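Local structure of pesticidal crystal protein CRY4AA (Bacillus thuringiensis, 2C9K) at residues Y228-T233 with R261-V266; V153-V158 with Y246-Y251; G483-V488 with D501-F506; T350-F355 with F378-G383. The protein kills mosquito larvae by binding midgut epithelial cells and causing their colloid-osmotic lysis through pore formation, this chain being the three-domain toxic fragment of the protoxin. All blocks are in the same frame, centred on the assembly; numbering follows the deposited sequence.

Contact 1. Residues Y228-T233 with R261-V266; sequences YRTKMT and REIYQV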
# COMPACT_ATOMS: atom_id res chain seq x y z
N TYR A 228 5.46 12.74 -3.07
CA TYR A 228 4.25 12.94 -2.29
C TYR A 228 3.39 11.68 -2.28
O TYR A 228 2.74 11.37 -1.27
CB TYR A 228 3.46 14.10 -2.87
CG TYR A 228 2.14 14.30 -2.21
CD1 TYR A 228 2.04 14.83 -0.92
CD2 TYR A 228 0.96 13.95 -2.86
CE1 TYR A 228 0.82 15.01 -0.31
CE2 TYR A 228 -0.27 14.13 -2.26
CZ TYR A 228 -0.34 14.66 -0.99
OH TYR A 228 -1.59 14.85 -0.42
N ARG A 229 3.40 10.95 -3.40
CA ARG A 229 2.63 9.72 -3.56
C ARG A 229 3.21 8.59 -2.73
O ARG A 229 2.48 7.84 -2.07
CB ARG A 229 2.60 9.32 -5.04
CG ARG A 229 1.94 7.97 -5.32
CD ARG A 229 1.73 7.75 -6.81
NE ARG A 229 2.99 7.76 -7.56
CZ ARG A 229 3.06 7.88 -8.88
NH1 ARG A 229 1.96 8.00 -9.60
NH2 ARG A 229 4.25 7.90 -9.47
N THR A 230 4.52 8.46 -2.76
CA THR A 230 5.19 7.42 -2.01
C THR A 230 5.03 7.64 -0.51
O THR A 230 4.75 6.71 0.23
CB THR A 230 6.67 7.37 -2.37
OG1 THR A 230 6.80 7.08 -3.76
CG2 THR A 230 7.38 6.31 -1.55
N LYS A 231 5.22 8.88 -0.06
CA LYS A 231 5.10 9.19 1.37
C LYS A 231 3.67 9.04 1.86
O LYS A 231 3.44 8.44 2.90
CB LYS A 231 5.59 10.62 1.66
CG LYS A 231 6.98 10.94 1.13
CD LYS A 231 8.02 9.97 1.63
CE LYS A 231 9.33 10.07 0.84
NZ LYS A 231 10.18 11.26 1.18
N MET A 232 2.72 9.59 1.11
CA MET A 232 1.31 9.51 1.49
C MET A 232 0.71 8.12 1.35
O MET A 232 -0.24 7.77 2.06
CB MET A 232 0.49 10.52 0.70
CG MET A 232 0.81 11.97 1.02
SD MET A 232 0.66 12.35 2.79
CE MET A 232 2.33 12.20 3.33
N THR A 233 1.23 7.33 0.43
CA THR A 233 0.69 5.99 0.29
C THR A 233 1.00 5.21 1.56
O THR A 233 0.13 4.55 2.12
CB THR A 233 1.29 5.25 -0.91
OG1 THR A 233 0.74 5.79 -2.12
CG2 THR A 233 1.00 3.76 -0.82
N ARG A 261 -0.32 -2.51 -3.93
CA ARG A 261 0.18 -1.35 -4.68
C ARG A 261 1.71 -1.22 -4.73
O ARG A 261 2.43 -1.67 -3.83
CB ARG A 261 -0.38 -0.07 -4.07
CG ARG A 261 0.44 0.49 -2.90
CD ARG A 261 0.53 -0.49 -1.74
NE ARG A 261 1.25 0.06 -0.60
CZ ARG A 261 2.57 0.08 -0.48
NH1 ARG A 261 3.34 -0.44 -1.43
NH2 ARG A 261 3.13 0.62 0.60
N GLU A 262 2.20 -0.57 -5.79
CA GLU A 262 3.64 -0.32 -5.93
C GLU A 262 3.94 1.15 -5.66
O GLU A 262 3.09 2.01 -5.87
CB GLU A 262 4.14 -0.63 -7.35
CG GLU A 262 4.32 -2.10 -7.69
CD GLU A 262 5.01 -2.32 -9.04
OE1 GLU A 262 4.48 -1.90 -10.08
OE2 GLU A 262 6.10 -2.93 -9.05
N ILE A 263 5.15 1.42 -5.18
CA ILE A 263 5.57 2.80 -4.95
C ILE A 263 6.98 2.88 -5.51
O ILE A 263 7.67 1.88 -5.58
CB ILE A 263 5.52 3.20 -3.46
CG1 ILE A 263 6.44 2.31 -2.63
CG2 ILE A 263 4.08 3.16 -2.97
CD1 ILE A 263 6.47 2.70 -1.16
N TYR A 264 7.39 4.07 -5.94
CA TYR A 264 8.70 4.23 -6.57
C TYR A 264 9.60 5.29 -5.95
O TYR A 264 9.14 6.30 -5.43
CB TYR A 264 8.53 4.59 -8.05
CG TYR A 264 7.51 3.76 -8.82
CD1 TYR A 264 6.15 3.93 -8.62
CD2 TYR A 264 7.92 2.79 -9.74
CE1 TYR A 264 5.21 3.18 -9.32
CE2 TYR A 264 6.99 2.04 -10.45
CZ TYR A 264 5.64 2.23 -10.24
OH TYR A 264 4.71 1.48 -10.93
N GLN A 265 10.90 5.03 -6.03
CA GLN A 265 11.92 5.95 -5.54
C GLN A 265 12.74 6.19 -6.81
O GLN A 265 12.92 5.27 -7.61
CB GLN A 265 12.76 5.29 -4.44
CG GLN A 265 11.96 4.94 -3.18
CD GLN A 265 12.80 4.29 -2.08
OE1 GLN A 265 13.69 3.48 -2.36
NE2 GLN A 265 12.51 4.62 -0.83
N VAL A 266 13.23 7.41 -7.03
CA VAL A 266 13.97 7.65 -8.27
C VAL A 266 15.44 8.09 -8.15
O VAL A 266 15.86 8.66 -7.14
CB VAL A 266 13.18 8.64 -9.19
CG1 VAL A 266 12.01 9.24 -8.42
CG2 VAL A 266 14.08 9.72 -9.74
O HOH W 1 5.33 6.71 -6.41

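Contact 2. Residues V153-V158 with Y246-Y251; sequences VLNQAV and YDVGKY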
# COMPACT_ATOMS: atom_id res chain seq x y z
N VAL A 153 -11.24 2.49 18.61
CA VAL A 153 -12.02 2.42 19.83
C VAL A 153 -13.46 2.08 19.50
O VAL A 153 -14.12 1.36 20.25
CB VAL A 153 -11.98 3.75 20.62
CG1 VAL A 153 -12.97 3.70 21.76
CG2 VAL A 153 -10.57 3.97 21.17
N LEU A 154 -13.97 2.58 18.38
CA LEU A 154 -15.33 2.26 17.99
C LEU A 154 -15.44 0.77 17.65
O LEU A 154 -16.38 0.10 18.07
CB LEU A 154 -15.74 3.12 16.80
CG LEU A 154 -15.93 4.59 17.13
CD1 LEU A 154 -16.14 5.41 15.86
CD2 LEU A 154 -17.12 4.74 18.06
N ASN A 155 -14.48 0.26 16.88
CA ASN A 155 -14.48 -1.15 16.50
C ASN A 155 -14.44 -1.95 17.79
O ASN A 155 -15.09 -2.98 17.91
CB ASN A 155 -13.24 -1.47 15.63
CG ASN A 155 -13.07 -2.97 15.38
OD1 ASN A 155 -12.48 -3.69 16.19
ND2 ASN A 155 -13.59 -3.45 14.26
N GLN A 156 -13.68 -1.45 18.75
CA GLN A 156 -13.53 -2.12 20.04
C GLN A 156 -14.85 -2.05 20.82
O GLN A 156 -15.31 -3.06 21.37
CB GLN A 156 -12.40 -1.46 20.84
CG GLN A 156 -11.97 -2.24 22.07
CD GLN A 156 -13.08 -2.35 23.12
OE1 GLN A 156 -13.39 -1.37 23.81
NE2 GLN A 156 -13.68 -3.53 23.23
N ALA A 157 -15.45 -0.86 20.86
CA ALA A 157 -16.71 -0.64 21.55
C ALA A 157 -17.76 -1.61 21.05
O ALA A 157 -18.47 -2.23 21.84
CB ALA A 157 -17.18 0.79 21.33
N VAL A 158 -17.87 -1.73 19.73
CA VAL A 158 -18.84 -2.64 19.15
C VAL A 158 -18.58 -4.06 19.65
O VAL A 158 -19.51 -4.75 20.07
CB VAL A 158 -18.76 -2.62 17.62
CG1 VAL A 158 -19.58 -3.76 17.04
CG2 VAL A 158 -19.28 -1.30 17.10
N TYR A 246 -12.27 -2.77 10.04
CA TYR A 246 -12.84 -2.33 11.30
C TYR A 246 -14.35 -2.56 11.32
O TYR A 246 -14.98 -2.41 12.37
CB TYR A 246 -12.56 -0.85 11.55
CG TYR A 246 -11.12 -0.54 11.95
CD1 TYR A 246 -10.54 -1.12 13.08
CD2 TYR A 246 -10.35 0.34 11.19
CE1 TYR A 246 -9.22 -0.84 13.45
CE2 TYR A 246 -9.03 0.63 11.56
CZ TYR A 246 -8.47 0.04 12.68
OH TYR A 246 -7.16 0.30 13.01
N ASP A 247 -14.93 -2.92 10.18
CA ASP A 247 -16.37 -3.17 10.09
C ASP A 247 -16.71 -4.50 10.73
O ASP A 247 -16.79 -5.53 10.06
CB ASP A 247 -16.84 -3.16 8.63
CG ASP A 247 -18.36 -3.36 8.49
OD1 ASP A 247 -18.94 -2.81 7.53
OD2 ASP A 247 -18.97 -4.07 9.31
N VAL A 248 -16.90 -4.48 12.05
CA VAL A 248 -17.23 -5.67 12.80
C VAL A 248 -18.34 -6.48 12.16
O VAL A 248 -18.44 -7.69 12.35
CB VAL A 248 -17.65 -5.29 14.22
CG1 VAL A 248 -18.10 -6.53 14.97
CG2 VAL A 248 -16.50 -4.60 14.92
N GLY A 249 -19.20 -5.81 11.40
CA GLY A 249 -20.27 -6.52 10.75
C GLY A 249 -19.72 -7.44 9.68
O GLY A 249 -19.99 -8.64 9.70
N LYS A 250 -18.93 -6.87 8.78
CA LYS A 250 -18.31 -7.61 7.68
C LYS A 250 -17.26 -8.63 8.09
O LYS A 250 -17.22 -9.73 7.56
CB LYS A 250 -17.67 -6.62 6.71
CG LYS A 250 -18.65 -5.66 6.03
CD LYS A 250 -19.06 -6.17 4.66
CE LYS A 250 -20.15 -7.23 4.73
NZ LYS A 250 -21.51 -6.62 4.89
N TYR A 251 -16.40 -8.26 9.04
CA TYR A 251 -15.34 -9.16 9.51
C TYR A 251 -15.43 -9.46 11.01
O TYR A 251 -14.67 -8.92 11.82
CB TYR A 251 -13.97 -8.57 9.16
CG TYR A 251 -13.83 -8.19 7.70
CD1 TYR A 251 -14.31 -6.97 7.22
CD2 TYR A 251 -13.27 -9.07 6.77
CE1 TYR A 251 -14.23 -6.64 5.87
CE2 TYR A 251 -13.18 -8.75 5.42
CZ TYR A 251 -13.67 -7.54 4.98
OH TYR A 251 -13.59 -7.21 3.64

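Contact 3. Residues G483-V488 with D501-F506; sequences GTASKV and DFKDHF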
# COMPACT_ATOMS: atom_id res chain seq x y z
N GLY A 483 -7.99 -12.82 -18.79
CA GLY A 483 -8.57 -12.90 -20.13
C GLY A 483 -8.25 -11.68 -20.99
O GLY A 483 -7.87 -10.62 -20.47
N THR A 484 -8.40 -11.83 -22.31
CA THR A 484 -8.10 -10.73 -23.23
C THR A 484 -9.09 -9.57 -23.16
O THR A 484 -8.70 -8.43 -23.34
CB THR A 484 -8.06 -11.20 -24.67
OG1 THR A 484 -7.29 -12.40 -24.76
CG2 THR A 484 -7.41 -10.14 -25.54
N ALA A 485 -10.36 -9.86 -22.91
CA ALA A 485 -11.35 -8.79 -22.83
C ALA A 485 -11.22 -7.99 -21.53
O ALA A 485 -11.65 -6.83 -21.46
CB ALA A 485 -12.75 -9.38 -22.93
N SER A 486 -10.63 -8.60 -20.51
CA SER A 486 -10.47 -7.95 -19.22
C SER A 486 -9.18 -7.15 -19.08
O SER A 486 -8.29 -7.26 -19.91
CB SER A 486 -10.53 -9.01 -18.12
OG SER A 486 -11.76 -9.69 -18.21
N LYS A 487 -9.09 -6.33 -18.04
CA LYS A 487 -7.89 -5.54 -17.82
C LYS A 487 -7.77 -5.09 -16.38
O LYS A 487 -8.74 -5.08 -15.63
CB LYS A 487 -7.88 -4.33 -18.76
CG LYS A 487 -8.98 -3.31 -18.52
CD LYS A 487 -8.86 -2.14 -19.49
CE LYS A 487 -9.91 -1.07 -19.24
NZ LYS A 487 -11.29 -1.59 -19.41
N VAL A 488 -6.56 -4.72 -15.98
CA VAL A 488 -6.33 -4.25 -14.62
C VAL A 488 -6.41 -2.73 -14.62
O VAL A 488 -5.66 -2.07 -15.33
CB VAL A 488 -4.93 -4.67 -14.10
CG1 VAL A 488 -4.70 -4.08 -12.72
CG2 VAL A 488 -4.81 -6.19 -14.06
N ASP A 501 -10.94 -5.44 -14.23
CA ASP A 501 -12.10 -5.02 -15.02
C ASP A 501 -12.56 -6.33 -15.66
O ASP A 501 -12.21 -6.65 -16.79
CB ASP A 501 -11.68 -4.02 -16.11
CG ASP A 501 -12.85 -3.22 -16.67
OD1 ASP A 501 -13.94 -3.82 -16.89
OD2 ASP A 501 -12.69 -2.00 -16.90
N PHE A 502 -13.32 -7.10 -14.89
CA PHE A 502 -13.81 -8.41 -15.29
C PHE A 502 -14.73 -8.42 -16.51
O PHE A 502 -15.91 -8.10 -16.41
CB PHE A 502 -14.52 -9.05 -14.09
CG PHE A 502 -14.75 -10.52 -14.22
CD1 PHE A 502 -13.87 -11.33 -14.93
CD2 PHE A 502 -15.83 -11.12 -13.56
CE1 PHE A 502 -14.06 -12.72 -14.99
CE2 PHE A 502 -16.03 -12.51 -13.62
CZ PHE A 502 -15.14 -13.30 -14.34
N LYS A 503 -14.18 -8.80 -17.67
CA LYS A 503 -14.97 -8.87 -18.90
C LYS A 503 -15.26 -10.33 -19.32
O LYS A 503 -16.39 -10.66 -19.71
CB LYS A 503 -14.23 -8.14 -20.03
CG LYS A 503 -14.82 -6.80 -20.44
CD LYS A 503 -14.88 -5.83 -19.27
CE LYS A 503 -15.51 -4.49 -19.65
NZ LYS A 503 -14.64 -3.64 -20.50
N ASP A 504 -14.25 -11.19 -19.24
CA ASP A 504 -14.40 -12.58 -19.62
C ASP A 504 -14.08 -13.57 -18.50
O ASP A 504 -14.97 -14.10 -17.83
CB ASP A 504 -13.51 -12.89 -20.83
CG ASP A 504 -12.15 -12.20 -20.76
OD1 ASP A 504 -11.64 -11.98 -19.64
OD2 ASP A 504 -11.58 -11.88 -21.83
N HIS A 505 -12.79 -13.81 -18.30
CA HIS A 505 -12.33 -14.74 -17.29
C HIS A 505 -11.00 -14.28 -16.69
O HIS A 505 -10.34 -13.40 -17.23
CB HIS A 505 -12.14 -16.10 -17.92
CG HIS A 505 -11.17 -16.08 -19.07
ND1 HIS A 505 -11.46 -15.51 -20.29
CD2 HIS A 505 -9.90 -16.54 -19.16
CE1 HIS A 505 -10.42 -15.62 -21.09
NE2 HIS A 505 -9.45 -16.24 -20.43
N PHE A 506 -10.63 -14.89 -15.57
CA PHE A 506 -9.36 -14.62 -14.90
C PHE A 506 -9.21 -15.68 -13.82
O PHE A 506 -10.21 -16.10 -13.24
CB PHE A 506 -9.31 -13.19 -14.32
CG PHE A 506 -10.09 -12.98 -13.04
CD1 PHE A 506 -9.56 -13.35 -11.81
CD2 PHE A 506 -11.34 -12.37 -13.07
CE1 PHE A 506 -10.26 -13.09 -10.62
CE2 PHE A 506 -12.05 -12.11 -11.90
CZ PHE A 506 -11.51 -12.47 -10.67

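Contact 4. Residues T350-F355 with F378-G383; sequences TNIYIF and FFITNG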
# COMPACT_ATOMS: atom_id res chain seq x y z
N THR A 350 12.19 -18.35 -4.41
CA THR A 350 10.99 -17.99 -3.68
C THR A 350 11.34 -17.71 -2.23
O THR A 350 12.18 -18.38 -1.64
CB THR A 350 9.94 -19.09 -3.76
OG1 THR A 350 9.92 -19.63 -5.09
CG2 THR A 350 8.54 -18.52 -3.44
N ASN A 351 10.67 -16.71 -1.66
CA ASN A 351 10.91 -16.32 -0.27
C ASN A 351 12.30 -15.72 -0.05
O ASN A 351 12.86 -15.78 1.05
CB ASN A 351 10.68 -17.51 0.65
CG ASN A 351 9.22 -17.94 0.69
OD1 ASN A 351 8.33 -17.14 1.00
ND2 ASN A 351 8.96 -19.21 0.37
N ILE A 352 12.85 -15.14 -1.13
CA ILE A 352 14.14 -14.47 -1.10
C ILE A 352 13.90 -13.09 -1.73
O ILE A 352 13.71 -12.96 -2.95
CB ILE A 352 15.23 -15.24 -1.90
CG1 ILE A 352 15.83 -16.36 -1.03
CG2 ILE A 352 16.33 -14.29 -2.33
CD1 ILE A 352 14.94 -17.56 -0.85
N TYR A 353 13.91 -12.05 -0.90
CA TYR A 353 13.64 -10.70 -1.38
C TYR A 353 14.71 -9.66 -1.12
O TYR A 353 15.55 -9.80 -0.23
CB TYR A 353 12.33 -10.22 -0.77
CG TYR A 353 11.27 -11.29 -0.67
CD1 TYR A 353 11.01 -11.92 0.54
CD2 TYR A 353 10.55 -11.69 -1.79
CE1 TYR A 353 10.05 -12.93 0.63
CE2 TYR A 353 9.59 -12.69 -1.71
CZ TYR A 353 9.34 -13.31 -0.50
OH TYR A 353 8.42 -14.33 -0.43
N ILE A 354 14.66 -8.60 -1.91
CA ILE A 354 15.58 -7.48 -1.77
C ILE A 354 14.80 -6.44 -0.95
O ILE A 354 13.75 -5.97 -1.38
CB ILE A 354 15.96 -6.92 -3.17
CG1 ILE A 354 16.68 -8.00 -3.98
CG2 ILE A 354 16.88 -5.72 -3.03
CD1 ILE A 354 16.91 -7.64 -5.44
N PHE A 355 15.31 -6.09 0.23
CA PHE A 355 14.61 -5.14 1.09
C PHE A 355 15.37 -3.83 1.27
O PHE A 355 14.86 -2.88 1.87
CB PHE A 355 14.34 -5.77 2.45
CG PHE A 355 15.57 -5.96 3.29
CD1 PHE A 355 16.18 -4.88 3.92
CD2 PHE A 355 16.10 -7.23 3.47
CE1 PHE A 355 17.31 -5.06 4.72
CE2 PHE A 355 17.23 -7.42 4.27
CZ PHE A 355 17.84 -6.33 4.90
N PHE A 378 22.97 -5.37 -2.89
CA PHE A 378 21.63 -5.76 -2.48
C PHE A 378 21.64 -6.33 -1.06
O PHE A 378 22.57 -7.03 -0.66
CB PHE A 378 21.06 -6.80 -3.44
CG PHE A 378 21.01 -6.34 -4.87
CD1 PHE A 378 22.12 -6.47 -5.69
CD2 PHE A 378 19.86 -5.73 -5.38
CE1 PHE A 378 22.09 -6.01 -7.01
CE2 PHE A 378 19.83 -5.27 -6.69
CZ PHE A 378 20.95 -5.41 -7.51
N PHE A 379 20.60 -6.00 -0.31
CA PHE A 379 20.45 -6.52 1.04
C PHE A 379 19.21 -7.39 0.97
O PHE A 379 18.08 -6.93 1.12
CB PHE A 379 20.30 -5.38 2.04
CG PHE A 379 21.60 -4.70 2.35
CD1 PHE A 379 22.68 -5.44 2.84
CD2 PHE A 379 21.76 -3.33 2.16
CE1 PHE A 379 23.90 -4.83 3.13
CE2 PHE A 379 22.97 -2.71 2.45
CZ PHE A 379 24.04 -3.46 2.94
N ILE A 380 19.47 -8.66 0.70
CA ILE A 380 18.49 -9.72 0.53
C ILE A 380 18.07 -10.38 1.85
O ILE A 380 18.80 -10.32 2.84
CB ILE A 380 19.07 -10.79 -0.42
CG1 ILE A 380 19.26 -10.16 -1.80
CG2 ILE A 380 18.20 -12.02 -0.46
CD1 ILE A 380 20.03 -11.01 -2.79
N THR A 381 16.89 -10.98 1.85
CA THR A 381 16.40 -11.67 3.03
C THR A 381 15.81 -13.01 2.60
O THR A 381 15.12 -13.10 1.58
CB THR A 381 15.32 -10.84 3.79
OG1 THR A 381 14.96 -11.52 4.99
CG2 THR A 381 14.07 -10.64 2.92
N ASN A 382 16.08 -14.06 3.37
CA ASN A 382 15.54 -15.37 3.05
C ASN A 382 14.65 -15.88 4.17
O ASN A 382 14.18 -17.01 4.14
CB ASN A 382 16.66 -16.38 2.78
CG ASN A 382 17.45 -16.74 4.04
OD1 ASN A 382 18.42 -17.49 3.96
ND2 ASN A 382 17.03 -16.21 5.18
N GLY A 383 14.43 -15.04 5.17
CA GLY A 383 13.59 -15.43 6.28
C GLY A 383 14.35 -15.84 7.52
O GLY A 383 13.79 -15.77 8.62

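Contact 1. Residues Y228-T233 with R261-V266
T230 brings both its branches against the 261-266 segment: OG1 lies 3.0 Å from Y264 O, and CG2 meets I263 CD1 at 3.7 Å. With CG2 anti to the backbone N (OG1 at chi1 -61°), the methyl turns to the isoleucine and the hydroxyl to the strand backbone; N226 O is also close enough to compete for the hydroxyl proton. A water lies at the ring edge of Y264, donates to T230 OG1, and accepts from R229 NE at 2.8 Å and, weakly, from Y264 N. Helix 222-240, which ends the helical bundle of domain I, here crosses the edge strand 262-267 of domain II, so the contact is part of the interdomain seam; the short axes approach to 7.8 Å. One turn further on, T233 keeps the same rotamer, and its OG1 bonds back to R229 O at 2.7 Å, leaving CG2 turned to R261 and I263. That methyl sits over one face of the R261 guanidinium, 3.7 Å from R261 NE, and touches I263 CG2 at 3.8 Å. R261 meets it tip to tip, and its NH2 goes on to a salt bridge with D238. R229 sends its guanidinium past Y264 to E283 and N226, while Y264 OH bonds to R288 N.

Contact 2. Residues V153-V158 with Y246-Y251
N155 and V158, one turn apart on helix 140-164, face the loop 246-251 that follows helix 222-240. From N155, CB lies 3.7 Å from Y246 CD1. Next, CG sits in plane at the edge of the Y246 ring, where chi1 of 172° sets it anti to the backbone N. At the tip, ND2 donates to Y246 O at 2.6 Å with an N-H...O angle of 157°. The acceptor lies in the amide plane of N155, whereas the donor stands above the carbonyl plane of Y246. The same ND2 brushes V248 CG2. Beside it V158 and V248 slide past each other in opposite directions, V158 CG1 reaching V248 CB at 3.7 Å. Within the loop, D247, its side chain directed away from the helix, centres an inverse gamma turn, and its OD2 takes K250 N at 2.9 Å in an Asx motif and Y183 OH from helix 183-208. Y246 OH bonds to N148, so the tyrosine is tied to helix 140-164 at both its carbonyl and its hydroxyl. The N155 amide thus gives the buried Y246 carbonyl a stronger donor than the weak V248 N bond of the gamma turn, with a valine pair closing the more exposed flank.

Contact 3. Residues G483-V488 with D501-F506
K487 NZ and D501 OD2 form a salt bridge of 2.9 Å, the ammonium meeting the oxygen from above the carboxylate plane. The two side chains lie side by side and point the same way, so K487 CG also packs on D501 CB, while the bend at chi4 (-61°) sets NZ over the acid. K503 NZ joins through a long bridge to D501 OD1. In the backbone of the first two residues, D501 N donates to K487 O at 2.6 Å, nearly along the C=O axis. Further along, S486 OG works in both directions: it accepts from K503 N at 2.6 Å and donates to D504 OD1 at 2.7 Å. That oxygen also takes H505 N, from the opposite face of the carboxylate, while D504 OD2 receives A485 N on its syn side at 2.6 Å. The backbone pairing resumes with G483 N to H505 O. Outward of the polar centre, G483 CA lies over one face of the H505 imidazole in a CH-pi contact, 3.6 Å from the centroid, and A485 CB meets K503 CB at 3.5 Å. These segments belong to domain III, the C-terminal beta sandwich, whose interior receives F502 and F506 against F589 and I602. Where the chain turns from one strand to the next on each side, regular pairing lapses, and S486 OG and the D504 carboxylate bind the backbone N-H groups of A485, K503 and H505. With two backbone N-H groups and the S486 hydroxyl, itself held by K503 N, directed at its carboxylate, D504 would be expected to favour the ionised form.

Contact 4. Residues T350-F355 with F378-G383
Y353 and T381 form an antiparallel hydrogen-bonded pair, Y353 N to T381 O at 3.0 Å and T381 N to Y353 O at 2.7 Å, followed by the non-hydrogen-bonded pair I354 and I380 and then by F355 N to F379 O. These are the outer ends of the hairpin strands 353-362 and 373-381, the central two of a four-stranded antiparallel sheet with the 3-2-1-4 order of a Greek key, one of the sheets of the domain II beta prism. On the face that carries I354 and I380, I354 CD1 lies against F378 CD2 at 3.5 Å, and its CG2 is in plane at the edge of the same ring. I354 CG1 also meets I380 CG1, while I380 CG2 touches I352 CG2 at 3.5 Å. L299 of strand 294-303 packs on both I354 and F378, joining this face to a second sheet of the prism. On the other face the F355 ring folds back over strand 373-381, its CG placed between the backbone N and the carbonyl carbon (chi1 71°). F379 O stands over one face toward the rim, and F379 CB makes a CH-pi contact over a face, 4.2 Å from the centroid. T381 CB approaches the ring edge, 3.7 Å from F355 CD2, and T381 OG1 bonds to Y427 O. At the open end of the hairpin the Y353 ring has T381 CG2 at its edge and the N351 carbonyl carbon over one face, and Y353 OH donates to N351 OD1 at 3.2 Å from above the carbonyl plane.

The four contacts sample all three domains and touch nowhere. Contact 1 joins the domain I bundle to domain II, and contact 2 fixes the start of the linker between them: helix 222-240 supplies contact 1, the loop leaving it supplies contact 2, and their segments alternate along the chain, with centres 29 Å apart. Contact 4 lies within domain II, its nearest atoms about 8 Å from those of contact 1, the closest approach of any two. Contact 3 belongs to domain III, with nearest atoms about 10 Å from contact 1 and about 15 Å from contact 2. Contacts 2 and 4 are the most widely separated, 36 Å between centres.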